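Chorismatase (PDB 4BPS) hydrolyses chorismate to a dihydroxylated cyclohexadiene carboxylic acid and pyruvate, a step in the biosynthesis of the immunosuppressants FK506 and FK520. Local coordinates at residues A[199-211]-A[269-283]. Residues are numbered along the deposited sequence; the frame is centred on the assembly and turned at random.
Sequences GVRINIENPAVLT and NMARVIGAENLRRHG
An Asx turn and a type I beta turn both begin at Asn206, the latter running to Val209, in the loop that follows strand 201-204, where Asn206 meets Arg272 of helix 259-274. Asn206 OD1 accepts two N-H groups: Ala208 N closes the Asx turn, and Arg272 NH2, 2.8 Å from Asn206 OD1, arrives in the carbonyl plane on a lone pair. Arg272 NH2 also donates to Asn269 OD1 at 2.7 Å, so Arg272 and both asparagines form a small triangle. Its third side, Asn206 ND2 to Asn269 OD1, is longer at 3.2 Å, and the donor stands above the carbonyl plane; the two amide planes lie 77° apart. The bend at chi3 (-52°) turns the Arg272 guanidinium into this group, with Ala208 CB over one of its faces.

Midway, Asn278 ND2 donates to two backbone carbonyls, Glu205 O at 3.0 Å and Val273 O at 2.9 Å, both near its amide plane, thereby tying the second helix to Val273 of helix 259-274 as well as to the loop. The His282 ring is fixed through His282 ND1, which donates to Asn278 O at 2.8 Å within the ring plane. Ile204 CG2 sits 3.8 Å from the centroid of the His282 ring and only 6° off its normal, a CH-pi contact over the face. The other branch of Ile204 ends with CD1 against Leu279 CD2.

Gly283, the C-prime residue of a Schellman motif, ends helix 276-281 beside Ile202. Strand 201-204 pairs antiparallel with 229-232, Asn269 ND2 reaches Ala246 O and Ile248 O of strand 239-249, and Val209 packs on substrate-binding Arg228.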
# COMPACT_ATOMS: atom_id res chain seq x y z
N GLY A 199 -8.17 16.23 10.56
CA GLY A 199 -7.49 17.04 9.57
C GLY A 199 -7.80 16.65 8.13
O GLY A 199 -8.86 16.11 7.82
N VAL A 200 -6.85 16.95 7.26
CA VAL A 200 -7.05 16.86 5.83
C VAL A 200 -6.67 15.47 5.32
O VAL A 200 -5.53 15.03 5.54
CB VAL A 200 -6.17 17.90 5.12
CG1 VAL A 200 -6.39 17.85 3.60
CG2 VAL A 200 -6.45 19.30 5.67
N ARG A 201 -7.60 14.81 4.65
CA ARG A 201 -7.35 13.53 4.02
C ARG A 201 -8.17 13.55 2.75
O ARG A 201 -9.40 13.46 2.78
CB ARG A 201 -7.75 12.36 4.94
CG ARG A 201 -7.38 10.96 4.41
CD ARG A 201 -8.35 10.39 3.33
NE ARG A 201 -9.80 10.58 3.59
CZ ARG A 201 -10.53 9.78 4.36
NH1 ARG A 201 -9.96 8.69 4.89
NH2 ARG A 201 -11.86 9.95 4.54
N ILE A 202 -7.49 13.76 1.61
CA ILE A 202 -8.17 13.94 0.32
C ILE A 202 -7.83 12.76 -0.57
O ILE A 202 -6.68 12.54 -0.93
CB ILE A 202 -7.73 15.25 -0.36
CG1 ILE A 202 -8.09 16.47 0.50
CG2 ILE A 202 -8.38 15.37 -1.74
CD1 ILE A 202 -7.40 17.77 0.06
N ASN A 203 -8.85 11.98 -0.93
CA ASN A 203 -8.64 10.85 -1.83
C ASN A 203 -8.73 11.35 -3.26
O ASN A 203 -9.60 12.16 -3.61
CB ASN A 203 -9.65 9.75 -1.52
CG ASN A 203 -9.37 9.10 -0.19
OD1 ASN A 203 -8.22 8.98 0.22
ND2 ASN A 203 -10.42 8.68 0.50
N ILE A 204 -7.82 10.85 -4.09
CA ILE A 204 -7.60 11.36 -5.43
C ILE A 204 -7.78 10.25 -6.45
O ILE A 204 -7.23 9.14 -6.29
CB ILE A 204 -6.16 11.95 -5.53
CG1 ILE A 204 -6.03 13.11 -4.51
CG2 ILE A 204 -5.87 12.44 -6.94
CD1 ILE A 204 -4.58 13.40 -4.10
N GLU A 205 -8.54 10.56 -7.50
CA GLU A 205 -8.73 9.65 -8.63
C GLU A 205 -7.83 10.05 -9.80
O GLU A 205 -7.22 11.13 -9.80
CB GLU A 205 -10.20 9.60 -9.07
CG GLU A 205 -11.11 9.02 -8.00
CD GLU A 205 -10.74 7.58 -7.64
OE1 GLU A 205 -10.88 6.67 -8.50
OE2 GLU A 205 -10.29 7.36 -6.49
N ASN A 206 -7.75 9.18 -10.81
CA ASN A 206 -6.94 9.37 -12.02
C ASN A 206 -7.90 9.55 -13.18
O ASN A 206 -8.68 8.66 -13.43
CB ASN A 206 -6.10 8.09 -12.26
CG ASN A 206 -5.30 8.07 -13.59
OD1 ASN A 206 -5.64 8.68 -14.60
ND2 ASN A 206 -4.20 7.30 -13.57
N PRO A 207 -7.85 10.67 -13.91
CA PRO A 207 -8.87 10.94 -14.95
C PRO A 207 -9.05 9.97 -16.13
O PRO A 207 -10.04 10.05 -16.87
CB PRO A 207 -8.41 12.28 -15.53
CG PRO A 207 -7.55 12.88 -14.61
CD PRO A 207 -6.95 11.82 -13.73
N ALA A 208 -8.07 9.11 -16.35
CA ALA A 208 -8.16 8.10 -17.43
C ALA A 208 -8.22 6.68 -16.89
O ALA A 208 -8.00 5.72 -17.64
CB ALA A 208 -6.97 8.26 -18.38
N VAL A 209 -8.53 6.54 -15.59
CA VAL A 209 -8.62 5.22 -14.98
C VAL A 209 -9.93 5.16 -14.22
O VAL A 209 -10.28 6.08 -13.48
CB VAL A 209 -7.41 4.93 -14.05
CG1 VAL A 209 -7.59 3.63 -13.29
CG2 VAL A 209 -6.12 4.86 -14.90
N LEU A 210 -10.66 4.07 -14.42
CA LEU A 210 -11.95 3.91 -13.78
C LEU A 210 -11.77 3.73 -12.26
O LEU A 210 -10.90 2.98 -11.81
CB LEU A 210 -12.66 2.69 -14.38
CG LEU A 210 -14.10 2.44 -13.94
CD1 LEU A 210 -15.04 3.60 -14.28
CD2 LEU A 210 -14.61 1.14 -14.56
N THR A 211 -12.62 4.39 -11.48
CA THR A 211 -12.63 4.19 -10.03
C THR A 211 -12.80 2.72 -9.70
O THR A 211 -13.68 2.04 -10.26
CB THR A 211 -13.76 5.04 -9.45
OG1 THR A 211 -13.41 6.42 -9.64
CG2 THR A 211 -13.98 4.80 -7.97
N ASN A 269 0.56 6.81 -15.58
CA ASN A 269 -0.59 6.95 -14.69
C ASN A 269 -0.17 7.63 -13.39
O ASN A 269 -0.88 8.51 -12.87
CB ASN A 269 -1.19 5.58 -14.38
CG ASN A 269 -2.14 5.09 -15.48
OD1 ASN A 269 -2.85 5.89 -16.09
ND2 ASN A 269 -2.24 3.77 -15.66
N MSE A 270 0.99 7.28 -12.84
CA MSE A 270 1.48 7.93 -11.64
C MSE A 270 1.68 9.42 -11.90
O MSE A 270 1.30 10.25 -11.07
CB MSE A 270 2.78 7.24 -11.21
CG MSE A 270 3.47 7.91 -10.04
SE MSE A 270 5.04 6.92 -9.42
CE MSE A 270 4.15 5.64 -8.25
N ALA A 271 2.28 9.77 -13.04
CA ALA A 271 2.51 11.18 -13.37
C ALA A 271 1.19 11.92 -13.51
O ALA A 271 1.08 13.07 -13.09
CB ALA A 271 3.34 11.32 -14.63
N ARG A 272 0.18 11.27 -14.06
CA ARG A 272 -1.10 11.94 -14.25
C ARG A 272 -1.77 12.21 -12.91
O ARG A 272 -2.33 13.29 -12.69
CB ARG A 272 -2.03 11.13 -15.16
CG ARG A 272 -3.21 11.97 -15.62
CD ARG A 272 -4.22 11.22 -16.47
NE ARG A 272 -3.53 10.56 -17.55
CZ ARG A 272 -3.24 9.27 -17.57
NH1 ARG A 272 -2.52 8.77 -18.57
NH2 ARG A 272 -3.66 8.46 -16.61
N VAL A 273 -1.72 11.25 -12.00
CA VAL A 273 -2.39 11.36 -10.72
C VAL A 273 -1.84 12.52 -9.91
O VAL A 273 -2.57 13.23 -9.23
CB VAL A 273 -2.22 10.04 -9.95
CG1 VAL A 273 -2.55 10.21 -8.49
CG2 VAL A 273 -3.10 8.99 -10.57
N ILE A 274 -0.51 12.70 -9.97
CA ILE A 274 0.17 13.72 -9.16
C ILE A 274 0.37 15.05 -9.88
O ILE A 274 0.94 15.98 -9.30
CB ILE A 274 1.53 13.19 -8.62
CG1 ILE A 274 2.57 13.10 -9.75
CG2 ILE A 274 1.31 11.87 -7.87
CD1 ILE A 274 3.94 12.56 -9.32
N GLY A 275 -0.10 15.17 -11.12
CA GLY A 275 0.11 16.36 -11.91
C GLY A 275 -0.69 17.54 -11.42
O GLY A 275 -1.74 17.38 -10.81
N ALA A 276 -0.19 18.73 -11.74
CA ALA A 276 -0.76 19.98 -11.26
C ALA A 276 -2.27 20.08 -11.46
O ALA A 276 -2.98 20.45 -10.53
CB ALA A 276 -0.07 21.17 -11.95
N GLU A 277 -2.75 19.77 -12.66
CA GLU A 277 -4.15 20.01 -12.92
C GLU A 277 -5.02 18.97 -12.23
O GLU A 277 -6.11 19.31 -11.76
CB GLU A 277 -4.43 20.08 -14.43
CG GLU A 277 -5.87 20.32 -14.82
CD GLU A 277 -6.46 21.62 -14.34
OE1 GLU A 277 -5.73 22.53 -13.92
OE2 GLU A 277 -7.71 21.74 -14.42
N ASN A 278 -4.57 17.72 -12.13
CA ASN A 278 -5.36 16.73 -11.42
C ASN A 278 -5.44 17.09 -9.94
O ASN A 278 -6.50 17.00 -9.31
CB ASN A 278 -4.80 15.31 -11.58
CG ASN A 278 -5.78 14.26 -11.09
OD1 ASN A 278 -6.93 14.26 -11.50
ND2 ASN A 278 -5.34 13.40 -10.18
N LEU A 279 -4.31 17.50 -9.37
CA LEU A 279 -4.30 17.86 -7.96
C LEU A 279 -5.19 19.08 -7.71
O LEU A 279 -5.99 19.09 -6.78
CB LEU A 279 -2.87 18.03 -7.45
CG LEU A 279 -2.07 16.72 -7.38
CD1 LEU A 279 -0.73 16.97 -6.74
CD2 LEU A 279 -2.79 15.58 -6.66
N ARG A 280 -5.11 20.08 -8.60
CA ARG A 280 -5.97 21.26 -8.48
C ARG A 280 -7.43 20.88 -8.47
O ARG A 280 -8.21 21.41 -7.69
CB ARG A 280 -5.70 22.26 -9.63
CG ARG A 280 -6.46 23.60 -9.48
CD ARG A 280 -6.38 24.51 -10.75
NE ARG A 280 -7.16 23.99 -11.87
CZ ARG A 280 -8.47 24.18 -12.03
NH1 ARG A 280 -9.16 24.90 -11.14
NH2 ARG A 280 -9.11 23.64 -13.07
N ARG A 281 -7.81 19.96 -9.36
CA ARG A 281 -9.20 19.53 -9.49
C ARG A 281 -9.66 18.80 -8.22
O ARG A 281 -10.87 18.69 -7.99
CB ARG A 281 -9.39 18.69 -10.77
CG ARG A 281 -9.50 19.55 -12.08
CD ARG A 281 -9.42 18.73 -13.40
NE ARG A 281 -9.69 19.54 -14.61
CZ ARG A 281 -10.90 19.71 -15.17
NH1 ARG A 281 -11.97 19.12 -14.62
NH2 ARG A 281 -11.07 20.48 -16.29
N HIS A 282 -8.73 18.30 -7.41
CA HIS A 282 -9.06 17.66 -6.13
C HIS A 282 -8.83 18.58 -4.93
O HIS A 282 -8.92 18.14 -3.78
CB HIS A 282 -8.24 16.37 -5.95
CG HIS A 282 -8.69 15.26 -6.84
ND1 HIS A 282 -8.31 15.16 -8.17
CD2 HIS A 282 -9.51 14.20 -6.61
CE1 HIS A 282 -8.85 14.08 -8.70
NE2 HIS A 282 -9.59 13.48 -7.78
N GLY A 283 -8.51 19.85 -5.17
CA GLY A 283 -8.36 20.81 -4.09
C GLY A 283 -6.98 20.87 -3.46
O GLY A 283 -6.82 21.44 -2.39